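Local atomic coordinates of acetaldehyde dehydrogenase (Acetylating) (Geobacillus thermoglucosidasius, PDB entry 5J78), a protein that catalyses the NAD-dependent interconversion of acetaldehyde and acetyl-CoA, a step that probably feeds ethanol formation in this thermophile. Residues G74-M79 and A174-I179; L94-A99 and P143-I148; V81-F86 and S168-T173; S64-A69 and K150-V155. One frame throughout, in Å; residues are numbered along the deposited sequence. Where two conformers were deposited one is given.

Contact 1: residues G74-M79 and A174-I179; sequences GRLAAM and AEAARI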
loop_
_atom_site.group_PDB
_atom_site.type_symbol
_atom_site.label_atom_id
_atom_site.label_comp_id
_atom_site.label_asym_id
_atom_site.label_seq_id
_atom_site.Cartn_x
_atom_site.Cartn_y
_atom_site.Cartn_z
ATOM N N GLY A 74 15.395 -2.731 -41.344
ATOM C CA GLY A 74 14.842 -4.005 -41.798
ATOM C C GLY A 74 15.101 -5.123 -40.796
ATOM O O GLY A 74 14.225 -5.926 -40.493
ATOM N N ARG A 75 16.302 -5.150 -40.243
ATOM C CA ARG A 75 16.654 -6.219 -39.319
ATOM C C ARG A 75 15.866 -6.112 -38.010
ATOM O O ARG A 75 15.390 -7.122 -37.488
ATOM C CB ARG A 75 18.163 -6.230 -39.052
ATOM C CG ARG A 75 18.959 -7.036 -40.102
ATOM C CD ARG A 75 20.434 -7.121 -39.809
ATOM N NE ARG A 75 21.120 -5.885 -40.156
ATOM C CZ ARG A 75 21.416 -5.517 -41.395
ATOM N NH1 ARG A 75 21.097 -6.288 -42.429
ATOM N NH2 ARG A 75 22.029 -4.368 -41.598
ATOM N N LEU A 76 15.709 -4.894 -37.495
ATOM C CA LEU A 76 14.865 -4.685 -36.326
ATOM C C LEU A 76 13.418 -5.011 -36.658
ATOM O O LEU A 76 12.710 -5.605 -35.844
ATOM C CB LEU A 76 14.970 -3.247 -35.813
ATOM C CG LEU A 76 16.357 -2.869 -35.280
ATOM C CD1 LEU A 76 16.503 -1.367 -35.019
ATOM C CD2 LEU A 76 16.636 -3.629 -33.995
ATOM N N ALA A 77 12.959 -4.594 -37.833
ATOM C CA ALA A 77 11.602 -4.910 -38.229
ATOM C C ALA A 77 11.361 -6.428 -38.128
ATOM O O ALA A 77 10.361 -6.869 -37.547
ATOM C CB ALA A 77 11.316 -4.404 -39.647
ATOM N N ALA A 78 12.295 -7.219 -38.663
ATOM C CA ALA A 78 12.144 -8.678 -38.716
ATOM C C ALA A 78 12.119 -9.291 -37.321
ATOM O O ALA A 78 11.281 -10.141 -37.023
ATOM C CB ALA A 78 13.278 -9.298 -39.553
ATOM N N MET A 79 13.032 -8.859 -36.465
ATOM C CA MET A 79 13.019 -9.315 -35.077
ATOM C C MET A 79 11.681 -9.042 -34.388
ATOM O O MET A 79 11.163 -9.891 -33.661
ATOM C CB MET A 79 14.146 -8.652 -34.281
ATOM C CG MET A 79 15.530 -9.158 -34.618
ATOM S SD MET A 79 16.797 -8.347 -33.614
ATOM C CE MET A 79 16.482 -9.160 -32.052
ATOM N N ALA A 174 15.634 -4.661 -26.737
ATOM C CA ALA A 174 17.020 -4.600 -26.308
ATOM C C ALA A 174 17.989 -4.486 -27.493
ATOM O O ALA A 174 18.997 -3.798 -27.386
ATOM C CB ALA A 174 17.359 -5.819 -25.453
ATOM N N GLU A 175 17.700 -5.134 -28.620
ATOM C CA GLU A 175 18.603 -5.050 -29.778
ATOM C C GLU A 175 18.585 -3.629 -30.344
ATOM O O GLU A 175 19.632 -3.087 -30.711
ATOM C CB GLU A 175 18.224 -6.089 -30.863
ATOM C CG GLU A 175 19.057 -6.040 -32.181
ATOM C CD GLU A 175 20.573 -6.189 -31.999
ATOM O OE1 GLU A 175 21.041 -6.622 -30.924
ATOM O OE2 GLU A 175 21.313 -5.873 -32.956
ATOM N N ALA A 176 17.407 -3.007 -30.371
ATOM C CA ALA A 176 17.291 -1.637 -30.846
ATOM C C ALA A 176 18.084 -0.679 -29.952
ATOM O O ALA A 176 18.780 0.204 -30.448
ATOM C CB ALA A 176 15.832 -1.223 -30.912
ATOM N N ALA A 177 17.990 -0.859 -28.639
ATOM C CA ALA A 177 18.797 -0.065 -27.710
ATOM C C ALA A 177 20.322 -0.290 -27.882
ATOM O O ALA A 177 21.104 0.662 -27.836
ATOM C CB ALA A 177 18.380 -0.373 -26.267
ATOM N N ARG A 178 20.708 -1.552 -28.069
ATOM C CA ARG A 178 22.094 -1.945 -28.292
ATOM C C ARG A 178 22.663 -1.204 -29.505
ATOM O O ARG A 178 23.745 -0.629 -29.452
ATOM C CB ARG A 178 22.164 -3.466 -28.507
ATOM C CG ARG A 178 23.401 -4.178 -27.983
ATOM C CD ARG A 178 23.201 -5.716 -28.015
ATOM N NE ARG A 178 22.479 -6.204 -26.832
ATOM C CZ ARG A 178 21.354 -6.915 -26.839
ATOM N NH1 ARG A 178 20.752 -7.271 -27.984
ATOM N NH2 ARG A 178 20.828 -7.280 -25.675
ATOM N N ILE A 179 21.901 -1.209 -30.592
ATOM C CA ILE A 179 22.296 -0.543 -31.819
ATOM C C ILE A 179 22.399 0.979 -31.627
ATOM O O ILE A 179 23.321 1.599 -32.138
ATOM C CB ILE A 179 21.311 -0.874 -32.953
ATOM C CG1 ILE A 179 21.536 -2.314 -33.433
ATOM C CG2 ILE A 179 21.497 0.054 -34.146
ATOM C CD1 ILE A 179 20.389 -2.864 -34.225
#

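Contact 2: residues L94-A99 and P143-I148; sequences LKNLFA and PTSTVI. With ACT (acetate ion), chain I.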
loop_
_atom_site.group_PDB
_atom_site.type_symbol
_atom_site.label_atom_id
_atom_site.label_comp_id
_atom_site.label_asym_id
_atom_site.label_seq_id
_atom_site.Cartn_x
_atom_site.Cartn_y
_atom_site.Cartn_z
ATOM N N LEU A 94 9.342 0.530 -42.484
ATOM C CA LEU A 94 8.913 1.901 -42.713
ATOM C C LEU A 94 8.730 2.655 -41.398
ATOM O O LEU A 94 9.104 3.822 -41.281
ATOM C CB LEU A 94 7.605 1.931 -43.491
ATOM C CG LEU A 94 7.689 1.528 -44.959
ATOM C CD1 LEU A 94 6.292 1.452 -45.575
ATOM C CD2 LEU A 94 8.563 2.512 -45.731
ATOM N N LYS A 95 8.135 1.980 -40.423
ATOM C CA LYS A 95 7.970 2.536 -39.094
ATOM C C LYS A 95 9.335 2.898 -38.488
ATOM O O LYS A 95 9.487 3.983 -37.932
ATOM C CB LYS A 95 7.209 1.547 -38.201
ATOM C CG LYS A 95 6.550 2.188 -36.983
ATOM C CD LYS A 95 5.993 1.177 -35.993
ATOM C CE LYS A 95 4.920 0.263 -36.600
ATOM N NZ LYS A 95 4.520 -0.755 -35.553
ATOM N N ASN A 96 10.338 2.023 -38.617
ATOM C CA ASN A 96 11.666 2.328 -38.085
ATOM C C ASN A 96 12.305 3.496 -38.822
ATOM O O ASN A 96 13.032 4.294 -38.218
ATOM C CB ASN A 96 12.601 1.106 -38.150
ATOM C CG ASN A 96 12.240 0.036 -37.132
ATOM O OD1 ASN A 96 11.701 0.331 -36.072
ATOM N ND2 ASN A 96 12.555 -1.208 -37.445
ATOM N N LEU A 97 12.037 3.583 -40.125
ATOM C CA LEU A 97 12.599 4.635 -40.958
ATOM C C LEU A 97 11.930 5.971 -40.639
ATOM O O LEU A 97 12.542 7.032 -40.782
ATOM C CB LEU A 97 12.442 4.287 -42.444
ATOM C CG LEU A 97 13.345 3.179 -43.002
ATOM C CD1 LEU A 97 12.955 2.882 -44.410
ATOM C CD2 LEU A 97 14.820 3.603 -42.918
ATOM N N PHE A 98 10.675 5.917 -40.200
ATOM C CA PHE A 98 9.984 7.114 -39.744
ATOM C C PHE A 98 10.734 7.666 -38.532
ATOM O O PHE A 98 10.976 8.871 -38.435
ATOM C CB PHE A 98 8.503 6.824 -39.409
ATOM C CG PHE A 98 7.818 7.946 -38.678
ATOM C CD1 PHE A 98 7.349 9.055 -39.356
ATOM C CD2 PHE A 98 7.669 7.898 -37.294
ATOM C CE1 PHE A 98 6.732 10.120 -38.661
ATOM C CE2 PHE A 98 7.061 8.951 -36.598
ATOM C CZ PHE A 98 6.596 10.061 -37.292
ATOM N N ALA A 99 11.142 6.789 -37.623
ATOM C CA ALA A 99 11.865 7.247 -36.449
ATOM C C ALA A 99 13.254 7.703 -36.832
ATOM O O ALA A 99 13.762 8.699 -36.315
ATOM C CB ALA A 99 11.937 6.169 -35.407
ATOM N N PRO A 143 7.734 -1.734 -30.871
ATOM C CA PRO A 143 8.881 -1.902 -29.974
ATOM C C PRO A 143 10.150 -1.182 -30.450
ATOM O O PRO A 143 10.702 -0.389 -29.709
ATOM C CB PRO A 143 9.101 -3.412 -29.953
ATOM C CG PRO A 143 8.333 -3.946 -31.148
ATOM C CD PRO A 143 7.244 -3.009 -31.414
ATOM N N THR A 144 10.588 -1.422 -31.680
ATOM C CA THR A 144 11.911 -0.956 -32.088
ATOM C C THR A 144 11.867 0.503 -32.544
ATOM O O THR A 144 12.779 1.269 -32.261
ATOM C CB THR A 144 12.481 -1.861 -33.188
ATOM O OG1 THR A 144 11.627 -1.802 -34.338
ATOM C CG2 THR A 144 12.546 -3.308 -32.692
ATOM N N SER A 145 10.778 0.905 -33.190
ATOM C CA SER A 145 10.650 2.285 -33.648
ATOM C C SER A 145 10.554 3.274 -32.489
ATOM O O SER A 145 11.067 4.399 -32.599
ATOM C CB SER A 145 9.435 2.464 -34.553
ATOM O OG SER A 145 8.242 2.011 -33.950
ATOM N N THR A 146 9.926 2.852 -31.387
ATOM C CA THR A 146 9.757 3.724 -30.208
ATOM C C THR A 146 11.102 3.910 -29.490
ATOM O O THR A 146 11.396 4.981 -28.923
ATOM C CB THR A 146 8.705 3.163 -29.221
ATOM O OG1 THR A 146 7.445 2.989 -29.889
ATOM C CG2 THR A 146 8.483 4.126 -28.036
ATOM N N VAL A 147 11.911 2.863 -29.508
ATOM C CA VAL A 147 13.248 2.922 -28.950
ATOM C C VAL A 147 14.086 3.911 -29.730
ATOM O O VAL A 147 14.807 4.733 -29.136
ATOM C CB VAL A 147 13.948 1.549 -28.963
ATOM C CG1 VAL A 147 15.445 1.699 -28.757
ATOM C CG2 VAL A 147 13.347 0.648 -27.914
ATOM N N ILE A 148 14.009 3.819 -31.055
ATOM C CA ILE A 148 14.776 4.712 -31.921
ATOM C C ILE A 148 14.346 6.156 -31.656
ATOM O O ILE A 148 15.175 7.033 -31.414
ATOM C CB ILE A 148 14.570 4.348 -33.397
ATOM C CG1 ILE A 148 15.206 2.983 -33.707
ATOM C CG2 ILE A 148 15.150 5.423 -34.309
ATOM C CD1 ILE A 148 14.708 2.358 -34.971
HETATM C C ACT I . 8.058 -1.478 -34.837
HETATM O O ACT I . 6.900 -1.934 -34.797
HETATM O OXT ACT I . 8.362 -0.630 -34.013
HETATM C CH3 ACT I . 9.042 -1.898 -35.881
#

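Contact 3: residues V81-F86 and S168-T173; sequences VEETGF and SAAKCT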
loop_
_atom_site.group_PDB
_atom_site.type_symbol
_atom_site.label_atom_id
_atom_site.label_comp_id
_atom_site.label_asym_id
_atom_site.label_seq_id
_atom_site.Cartn_x
_atom_site.Cartn_y
_atom_site.Cartn_z
ATOM N N VAL A 81 8.564 -8.515 -35.740
ATOM C CA VAL A 81 7.477 -9.338 -36.266
ATOM C C VAL A 81 7.569 -10.767 -35.720
ATOM O O VAL A 81 6.555 -11.332 -35.294
ATOM C CB VAL A 81 7.448 -9.393 -37.821
ATOM C CG1 VAL A 81 6.327 -10.343 -38.289
ATOM C CG2 VAL A 81 7.235 -8.030 -38.422
ATOM N N GLU A 82 8.765 -11.354 -35.726
ATOM C CA GLU A 82 8.892 -12.760 -35.367
ATOM C C GLU A 82 8.666 -12.948 -33.873
ATOM O O GLU A 82 8.071 -13.934 -33.452
ATOM C CB GLU A 82 10.263 -13.316 -35.766
ATOM C CG GLU A 82 10.572 -13.225 -37.257
ATOM C CD GLU A 82 9.879 -14.304 -38.102
ATOM O OE1 GLU A 82 9.003 -15.030 -37.587
ATOM O OE2 GLU A 82 10.218 -14.421 -39.300
ATOM N N GLU A 83 9.122 -11.997 -33.064
ATOM C CA GLU A 83 9.067 -12.201 -31.631
ATOM C C GLU A 83 7.648 -11.934 -31.130
ATOM O O GLU A 83 7.135 -12.684 -30.295
ATOM C CB GLU A 83 10.104 -11.316 -30.911
ATOM C CG GLU A 83 10.065 -11.446 -29.387
ATOM C CD GLU A 83 11.098 -10.557 -28.664
ATOM O OE1 GLU A 83 11.593 -9.579 -29.271
ATOM O OE2 GLU A 83 11.423 -10.849 -27.482
ATOM N N THR A 84 7.000 -10.895 -31.655
ATOM C CA THR A 84 5.682 -10.507 -31.157
ATOM C C THR A 84 4.520 -11.143 -31.913
ATOM O O THR A 84 3.421 -11.251 -31.369
ATOM C CB THR A 84 5.467 -8.971 -31.207
ATOM O OG1 THR A 84 5.395 -8.539 -32.570
ATOM C CG2 THR A 84 6.573 -8.223 -30.467
ATOM N N GLY A 85 4.742 -11.530 -33.169
ATOM C CA GLY A 85 3.659 -12.022 -34.000
ATOM C C GLY A 85 2.781 -10.927 -34.584
ATOM O O GLY A 85 1.830 -11.215 -35.315
ATOM N N PHE A 86 3.112 -9.672 -34.293
ATOM C CA PHE A 86 2.322 -8.530 -34.773
ATOM C C PHE A 86 2.864 -7.962 -36.066
ATOM O O PHE A 86 4.075 -7.812 -36.225
ATOM C CB PHE A 86 2.294 -7.377 -33.738
ATOM C CG PHE A 86 1.796 -7.765 -32.368
ATOM C CD1 PHE A 86 0.910 -8.811 -32.194
ATOM C CD2 PHE A 86 2.221 -7.055 -31.243
ATOM C CE1 PHE A 86 0.454 -9.142 -30.942
ATOM C CE2 PHE A 86 1.769 -7.397 -29.973
ATOM C CZ PHE A 86 0.900 -8.434 -29.819
ATOM N N SER A 168 6.732 -9.443 -24.142
ATOM C CA SER A 168 6.605 -10.154 -25.414
ATOM C C SER A 168 7.479 -9.541 -26.533
ATOM O O SER A 168 7.488 -10.036 -27.677
ATOM C CB SER A 168 5.137 -10.189 -25.852
ATOM O OG SER A 168 4.721 -8.927 -26.319
ATOM N N ALA A 169 8.222 -8.484 -26.198
ATOM C CA ALA A 169 9.105 -7.813 -27.152
ATOM C C ALA A 169 10.493 -7.517 -26.562
ATOM O O ALA A 169 11.194 -6.615 -27.031
ATOM C CB ALA A 169 8.443 -6.504 -27.650
ATOM N N ALA A 170 10.907 -8.282 -25.555
ATOM C CA ALA A 170 12.171 -7.986 -24.863
ATOM C C ALA A 170 13.420 -8.032 -25.749
ATOM O O ALA A 170 14.283 -7.151 -25.664
ATOM C CB ALA A 170 12.347 -8.922 -23.699
ATOM N N LYS A 171 13.520 -9.024 -26.625
ATOM C CA LYS A 171 14.724 -9.165 -27.446
ATOM C C LYS A 171 14.857 -8.098 -28.541
ATOM O O LYS A 171 15.924 -7.531 -28.722
ATOM C CB LYS A 171 14.761 -10.551 -28.086
ATOM C CG LYS A 171 15.056 -11.673 -27.102
ATOM C CD LYS A 171 14.806 -13.017 -27.735
ATOM C CE LYS A 171 14.977 -14.139 -26.730
ATOM N NZ LYS A 171 13.755 -14.987 -26.668
ATOM N N CYS A 172 13.791 -7.813 -29.277
ATOM C CA CYS A 172 13.917 -6.804 -30.325
ATOM C C CYS A 172 14.104 -5.393 -29.715
ATOM O O CYS A 172 14.843 -4.570 -30.263
ATOM C CB CYS A 172 12.717 -6.844 -31.265
ATOM S SG CYS A 172 11.164 -6.401 -30.529
ATOM N N THR A 173 13.463 -5.128 -28.575
ATOM C CA THR A 173 13.624 -3.839 -27.874
ATOM C C THR A 173 15.083 -3.655 -27.405
ATOM O O THR A 173 15.701 -2.620 -27.653
ATOM C CB THR A 173 12.638 -3.721 -26.656
ATOM O OG1 THR A 173 11.292 -3.927 -27.104
ATOM C CG2 THR A 173 12.711 -2.327 -26.002
HETATM O O HOH W 1 3.012 -10.956 -28.328
#

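Contact 4: residues S64-A69 and K150-V155; sequences SMANAA and KALIAV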
loop_
_atom_site.group_PDB
_atom_site.type_symbol
_atom_site.label_atom_id
_atom_site.label_comp_id
_atom_site.label_asym_id
_atom_site.label_seq_id
_atom_site.Cartn_x
_atom_site.Cartn_y
_atom_site.Cartn_z
ATOM N N SER A 64 24.838 9.972 -35.959
ATOM C CA SER A 64 25.341 8.610 -36.038
ATOM C C SER A 64 24.274 7.615 -35.591
ATOM O O SER A 64 24.116 6.560 -36.197
ATOM C CB SER A 64 26.602 8.457 -35.187
ATOM O OG SER A 64 27.029 7.102 -35.138
ATOM N N MET A 65 23.546 7.948 -34.528
ATOM C CA MET A 65 22.446 7.100 -34.062
ATOM C C MET A 65 21.389 6.976 -35.159
ATOM O O MET A 65 20.935 5.877 -35.482
ATOM C CB MET A 65 21.810 7.662 -32.782
ATOM C CG MET A 65 22.677 7.575 -31.546
ATOM S SD MET A 65 22.047 8.628 -30.183
ATOM C CE MET A 65 20.471 7.844 -29.869
ATOM N N ALA A 66 21.016 8.107 -35.753
ATOM C CA ALA A 66 20.003 8.093 -36.805
ATOM C C ALA A 66 20.445 7.228 -37.985
ATOM O O ALA A 66 19.634 6.498 -38.582
ATOM C CB ALA A 66 19.701 9.490 -37.274
ATOM N N ASN A 67 21.731 7.311 -38.318
ATOM C CA ASN A 67 22.258 6.585 -39.467
ATOM C C ASN A 67 22.182 5.098 -39.218
ATOM O O ASN A 67 21.810 4.329 -40.099
ATOM C CB ASN A 67 23.705 6.984 -39.771
ATOM C CG ASN A 67 23.809 8.330 -40.458
ATOM O OD1 ASN A 67 22.874 8.768 -41.132
ATOM N ND2 ASN A 67 24.956 8.993 -40.302
ATOM N N ALA A 68 22.513 4.697 -38.003
ATOM C CA ALA A 68 22.517 3.287 -37.660
ATOM C C ALA A 68 21.101 2.719 -37.666
ATOM O O ALA A 68 20.888 1.573 -38.063
ATOM C CB ALA A 68 23.177 3.081 -36.308
ATOM N N ALA A 69 20.128 3.515 -37.234
ATOM C CA ALA A 69 18.732 3.060 -37.210
ATOM C C ALA A 69 18.246 2.787 -38.622
ATOM O O ALA A 69 17.539 1.806 -38.891
ATOM C CB ALA A 69 17.834 4.101 -36.535
ATOM N N LYS A 150 12.700 7.513 -29.041
ATOM C CA LYS A 150 13.025 7.991 -27.697
ATOM C C LYS A 150 14.518 8.186 -27.469
ATOM O O LYS A 150 14.939 9.125 -26.773
ATOM C CB LYS A 150 12.453 7.033 -26.647
ATOM C CG LYS A 150 10.945 7.120 -26.554
ATOM C CD LYS A 150 10.370 6.276 -25.419
ATOM C CE LYS A 150 8.865 6.499 -25.320
ATOM N NZ LYS A 150 8.202 5.666 -24.281
ATOM N N ALA A 151 15.332 7.309 -28.040
ATOM C CA ALA A 151 16.775 7.442 -27.862
ATOM C C ALA A 151 17.283 8.706 -28.524
ATOM O O ALA A 151 18.100 9.418 -27.943
ATOM C CB ALA A 151 17.509 6.226 -28.417
ATOM N N LEU A 152 16.808 8.981 -29.740
ATOM C CA LEU A 152 17.199 10.200 -30.449
ATOM C C LEU A 152 16.795 11.479 -29.664
ATOM O O LEU A 152 17.610 12.366 -29.472
ATOM C CB LEU A 152 16.578 10.239 -31.844
ATOM C CG LEU A 152 17.153 9.298 -32.910
ATOM C CD1 LEU A 152 16.221 9.324 -34.109
ATOM C CD2 LEU A 152 18.582 9.686 -33.268
ATOM N N ILE A 153 15.539 11.579 -29.227
ATOM C CA ILE A 153 15.109 12.807 -28.549
ATOM C C ILE A 153 15.741 12.917 -27.157
ATOM O O ILE A 153 16.020 14.017 -26.689
ATOM C CB ILE A 153 13.560 12.923 -28.426
ATOM C CG1 ILE A 153 12.941 11.827 -27.546
ATOM C CG2 ILE A 153 12.887 12.954 -29.818
ATOM C CD1 ILE A 153 11.452 12.103 -27.225
ATOM N N ALA A 154 15.994 11.788 -26.503
ATOM C CA ALA A 154 16.625 11.833 -25.187
ATOM C C ALA A 154 18.063 12.305 -25.278
ATOM O O ALA A 154 18.506 13.127 -24.471
ATOM C CB ALA A 154 16.568 10.464 -24.502
ATOM N N VAL A 155 18.812 11.781 -26.246
ATOM C CA VAL A 155 20.237 12.107 -26.322
ATOM C C VAL A 155 20.440 13.528 -26.864
ATOM O O VAL A 155 21.315 14.248 -26.407
ATOM C CB VAL A 155 21.000 11.080 -27.187
ATOM C CG1 VAL A 155 22.461 11.516 -27.432
ATOM C CG2 VAL A 155 20.971 9.723 -26.511
#

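Contact 1: residues G74-M79 and A174-I179
Leu-76 and Met-79 both turn CG opposite their own carbonyl carbon, and this sends the two side chains from helix 55-84 to Glu-175 and its neighbours on helix 170-186. Glu-175 answers with CG opposite its backbone N (chi1 176°) and then bends at chi2 (57°). Its aliphatic part therefore meets the methionine, while its carboxylate is left for a partner on its own helix. Met-79 crosses Glu-175 at about a right angle. Met-79 SD lies 3.5 Å from Glu-175 CG, and Met-79 CE is 3.7 Å from Glu-175 CB.

One turn back, the CD2 branch of Leu-76 does most of the work. Leu-76 CD2 sits 3.8 Å from Ala-176 N and 4.0 Å from Ala-176 CB. Leu-76 and Ile-179 reach toward each other tip to tip, with Leu-76 CD2 and Ile-179 CD1 3.8 Å apart. No hydrogen bond joins the two segments.

In one of two conformers, Arg-178 NH1 forms a salt bridge of 3.0 Å to Glu-175 OE1, almost in the guanidinium plane. The charge of Glu-175 is thus probably met within its own helix. In that conformer one face of the guanidinium lies over Ala-174 O.

The short helix axes run nearly antiparallel at 161° and approach to 10.5 Å. Leu-76 also packs on Asn-96 of helix 89-107 and on Thr-144 and Ile-148 of helix 143-156. Ala-176 touches helix 143-156 too, and Ala-174 and Ala-177 rest on Cys-196 of strand 194-196.

Contact 2: residues L94-A99 and P143-I148
The first turn of helix 143-156 forms an anion site, where Ser-145 faces Lys-95 of helix 89-107 and both hold an acetate ion. Lys-92 NZ also bonds to the acetate. The acetate probably came from the crystallisation liquor. Asn-142, just before this turn, probably corresponds to the asparagine that helps form the oxyanion hole in aldehyde dehydrogenases.

Acetate OXT is gripped by Ser-145 OG at 2.6 Å. Ser-145 N donates to acetate OXT at 3.0 Å (N-H...O angle 164°), and Thr-144 N adds a weak bond. Ser-145 OG stands between its backbone N and carbonyl carbon, which puts hydroxyl and amide on the same oxygen. Lys-95 NZ binds acetate O at 2.8 Å, and it also forms a salt bridge to Asp-268 OD2 and a hydrogen bond to Asn-142 OD1. On the way there, Lys-95 CD passes 3.2 Å from Ser-145 OG.

Thr-144 OG1 donates to Asn-96 OD1 at 2.7 Å. The hydroxyl lies in the carbonyl plane, on a lone pair. Asn-96 ND2 bonds to Ala-73 O, so both ends of the amide are held. Further along, Ala-99 CB presses on Ile-148 CG2 at 3.5 Å, closer than usual for two carbons.

The two segments run almost parallel, 6° apart. Helix 55-84 packs on Asn-96 and Ile-148, helix 170-186 on Pro-143 and Val-147, and strand 124-138 on Thr-146 and Val-147.

Contact 3: residues V81-F86 and S168-T173
The last turn of helix 55-84 meets the start of helix 170-186, with the CA atoms of Thr-84 and Ser-168 5.8 Å apart. The motif is a carboxylate binding the amides of a helix's N-terminal turn. Glu-83 supplies it. Its CG is anti to its backbone N (chi1 178°), and the extended chain carries the carboxylate to the first turn of helix 170-186.

Glu-83 OE1 accepts from Cys-172 N at 2.8 Å, and Glu-83 OE2 accepts from Lys-171 N at 2.9 Å. Each oxygen uses its syn lone pair, so the two amides sit side by side in a fork. The helix N-terminus would probably stabilise the negative charge. Lys-171 NZ stays outside bonding distance of the carboxylate.

Beside this, Thr-84 CG2 packs on Ala-169 CB at 3.8 Å. Thr-84 OG1 bonds to Ala-80 O and accepts from Phe-86 N, forming an ST turn. Gly-85 takes a positive phi (79°) as the chain leaves the helix. A water donates to Thr-84 O and is weakly linked to Ser-168 OG. At the start of the other helix, Ala-169 O receives both Thr-173 N and Thr-173 OG1, the hydroxyl at 2.7 Å.

Contact 4: residues S64-A69 and K150-V155
Met-65 forms the tight part of this contact, with its methyl group set against the backbone of helix 143-156 at Ala-151. Met-65 CE is 3.4 Å from Ala-151 O and 3.7 Å from Ala-151 CB. The chain bends at chi3 (64°), which folds the methyl back over that carbonyl. SD and CE also meet Val-155, whose side chain crosses the methionine obliquely; Met-65 CE and Val-155 CG2 are 3.9 Å apart.

Leu-152 fills in from the other helix. Its CG lies opposite its carbonyl carbon, and the CD2 branch reaches the backbone of helix 55-84. Leu-152 CD2 is 3.8 Å from both Met-65 CB and Ala-66 N, and it touches Ala-66 CB at 4.2 Å.

The looser end lies at Ala-69, which points toward the other segment without touching it. Ala-69 CB stays 6.0 Å from Leu-152 CD1, its nearest atom in 150-155. Ala-69 packs instead on Ala-100 and Met-180. The partly exposed residues Ser-64 and Asn-67 take no part in the packing. Ser-64 OG bonds to Ala-183 O of helix 170-186.

The segments run nearly antiparallel at 175°, with axes 10.3 Å apart. Every side chain that touches across them is apolar and buried, and no hydrogen bond crosses. The join therefore depends on shape and on keeping water out, with the Met-65 side chain laid against the backbone of the opposite helix.

How the contacts relate
Helix 55-84 enters contacts 1, 3 and 4, meeting helix 170-186 in the first two and helix 143-156 in the last. Contact 2 joins helices 89-107 and 143-156. Helices 143-156 and 170-186 are the crossovers of successive beta-alpha-beta units in the mixed sheet. Contact 2 lies deepest, about 10 Å from the chain's centre, yet it is the one with a bound anion, and it combines polar bonds with an Ala-99 to Ile-148 packing. Contact 4 is buried and purely apolar. Contact 1 has an apolar core with a charged edge. Contact 3 is only partly buried and relies on hydrogen bonds. Contacts 3 and 4 do not touch, while contacts 1 and 2 each touch all the others.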